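Local coordinates for protein Ta0487 (Thermoplasma acidophilum, PDB 3KBQ) that is of unknown function but belongs to the CinA family, this piece being its probable molybdopterin-binding domain, at residues B[98-102]-B[115-121]. Numbering follows the deposited sequence.
Sequences ALAMI and RLKMAKI
In the probable molybdopterin-binding domain of this CinA-family protein, an alpha/beta fold, the end of helix 113-116 and the short strand 120-121 lie against helix 96-106; segments 98-102 and 115-121 meet through apolar side chains, with no hydrogen bond across. Segment 98-102 is regular helix, with Ile-102 N bonded to Ala-98 O (3.0 Å). Residues 115-116 are helical, 117-119 form a 3-10 turn (Met-118 N to Arg-115 O 3.0 Å, Ala-119 N to Leu-116 O 2.9 Å, Lys-120 N to Lys-117 O 3.0 Å) and 120-121 are extended, Ile-121 pairing with Arg-93 in a small antiparallel sheet. Ala-98 points its methyl across, CB lying 4.0 Å from Ala-119 CB and 4.2 Å from Ile-121 CD1. At Leu-99 the backbones come closest, its CA 5.0 Å from that of Ala-119; the small methyl of Ala-119 suits so close an approach, its CB 3.5 Å from Leu-99 N. Leu-99 CB points sideways, so a long side chain (t, p) is needed to bring CD1 within 3.5 Å of Leu-116 CD1. Ile-102, one turn after Ala-98, points toward the turn and extends CD1 over the 118-119 backbone, 3.8 Å from Met-118 C and 4.0 Å from Ala-119 CB.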
loop_
_atom_site.group_PDB
_atom_site.type_symbol
_atom_site.label_atom_id
_atom_site.label_comp_id
_atom_site.label_asym_id
_atom_site.label_seq_id
_atom_site.Cartn_x
_atom_site.Cartn_y
_atom_site.Cartn_z
ATOM N N ALA B 98 20.816 20.837 8.796
ATOM C CA ALA B 98 19.781 20.688 7.760
ATOM C C ALA B 98 19.468 22.067 7.162
ATOM O O ALA B 98 19.521 22.255 5.934
ATOM C CB ALA B 98 18.516 20.049 8.344
ATOM N N LEU B 99 19.185 23.034 8.047
ATOM C CA LEU B 99 18.846 24.391 7.607
ATOM C C LEU B 99 19.957 24.999 6.720
ATOM O O LEU B 99 19.686 25.493 5.615
ATOM C CB LEU B 99 18.510 25.307 8.809
ATOM C CG LEU B 99 18.118 26.756 8.438
ATOM C CD1 LEU B 99 16.957 26.812 7.414
ATOM C CD2 LEU B 99 17.785 27.576 9.683
ATOM N N ALA B 100 21.195 24.944 7.223
ATOM C CA ALA B 100 22.381 25.292 6.428
ATOM C C ALA B 100 22.444 24.576 5.051
ATOM O O ALA B 100 22.660 25.229 4.039
ATOM C CB ALA B 100 23.671 25.039 7.235
ATOM N N MET B 101 22.251 23.258 5.018
ATOM C CA MET B 101 22.179 22.513 3.736
ATOM C C MET B 101 21.212 23.255 2.787
ATOM O O MET B 101 21.566 23.630 1.657
ATOM C CB MET B 101 21.693 21.067 3.932
ATOM C CG MET B 101 22.327 20.233 5.114
ATOM S SD MET B 101 22.136 18.375 5.135
ATOM C CE MET B 101 20.399 18.062 4.914
ATOM N N ILE B 102 19.987 23.483 3.276
ATOM C CA ILE B 102 18.921 24.063 2.463
ATOM C C ILE B 102 19.195 25.464 1.877
ATOM O O ILE B 102 18.968 25.699 0.671
ATOM C CB ILE B 102 17.566 23.990 3.202
ATOM C CG1 ILE B 102 17.166 22.504 3.339
ATOM C CG2 ILE B 102 16.485 24.770 2.404
ATOM C CD1 ILE B 102 16.293 22.166 4.506
ATOM N N ARG B 115 9.600 26.116 2.586
ATOM C CA ARG B 115 10.989 25.688 2.400
ATOM C C ARG B 115 11.747 25.532 3.728
ATOM O O ARG B 115 12.404 24.460 3.940
ATOM C CB ARG B 115 11.760 26.621 1.459
ATOM C CG ARG B 115 11.499 26.320 -0.022
ATOM C CD ARG B 115 12.112 27.378 -0.962
ATOM N NE ARG B 115 11.467 27.332 -2.277
ATOM C CZ ARG B 115 11.453 28.348 -3.137
ATOM N NH1 ARG B 115 12.027 29.513 -2.819
ATOM N NH2 ARG B 115 10.850 28.218 -4.309
ATOM N N LEU B 116 11.681 26.572 4.578
ATOM C CA LEU B 116 12.232 26.528 5.903
ATOM C C LEU B 116 11.802 25.265 6.622
ATOM O O LEU B 116 12.657 24.608 7.229
ATOM C CB LEU B 116 11.787 27.731 6.738
ATOM C CG LEU B 116 12.225 27.784 8.216
ATOM C CD1 LEU B 116 13.763 27.849 8.326
ATOM C CD2 LEU B 116 11.615 29.020 8.919
ATOM N N LYS B 117 10.502 24.916 6.541
ATOM C CA LYS B 117 9.972 23.786 7.336
ATOM C C LYS B 117 10.658 22.465 6.991
ATOM O O LYS B 117 10.612 21.525 7.800
ATOM C CB LYS B 117 8.432 23.701 7.326
ATOM C CG LYS B 117 7.798 23.088 6.079
ATOM C CD LYS B 117 7.533 21.575 6.271
ATOM C CE LYS B 117 7.758 20.741 4.962
ATOM N NZ LYS B 117 7.558 21.492 3.676
ATOM N N MET B 118 11.331 22.391 5.833
ATOM C CA MET B 118 12.089 21.163 5.498
ATOM C C MET B 118 13.256 20.886 6.448
ATOM O O MET B 118 13.764 19.753 6.467
ATOM C CB MET B 118 12.608 21.130 4.026
ATOM C CG MET B 118 11.549 20.975 2.936
ATOM S SD MET B 118 12.246 21.036 1.243
ATOM C CE MET B 118 13.402 22.415 1.301
ATOM N N ALA B 119 13.691 21.887 7.220
ATOM C CA ALA B 119 14.728 21.657 8.247
ATOM C C ALA B 119 14.186 21.247 9.614
ATOM O O ALA B 119 14.972 21.033 10.537
ATOM C CB ALA B 119 15.664 22.886 8.388
ATOM N N LYS B 120 12.855 21.180 9.762
ATOM C CA LYS B 120 12.209 20.863 11.052
ATOM C C LYS B 120 12.166 19.330 11.186
ATOM O O LYS B 120 11.672 18.626 10.299
ATOM C CB LYS B 120 10.812 21.511 11.131
ATOM C CG LYS B 120 10.736 23.004 11.491
ATOM C CD LYS B 120 10.703 23.213 13.056
ATOM C CE LYS B 120 9.809 24.417 13.557
ATOM N NZ LYS B 120 10.496 25.673 14.164
ATOM N N ILE B 121 12.738 18.797 12.259
ATOM C CA ILE B 121 13.021 17.355 12.364
ATOM C C ILE B 121 12.738 16.974 13.822
ATOM O O ILE B 121 12.952 17.814 14.690
ATOM C CB ILE B 121 14.509 17.135 12.012
ATOM C CG1 ILE B 121 14.691 16.775 10.539
ATOM C CG2 ILE B 121 15.180 16.077 12.821
ATOM C CD1 ILE B 121 16.146 17.088 10.081
#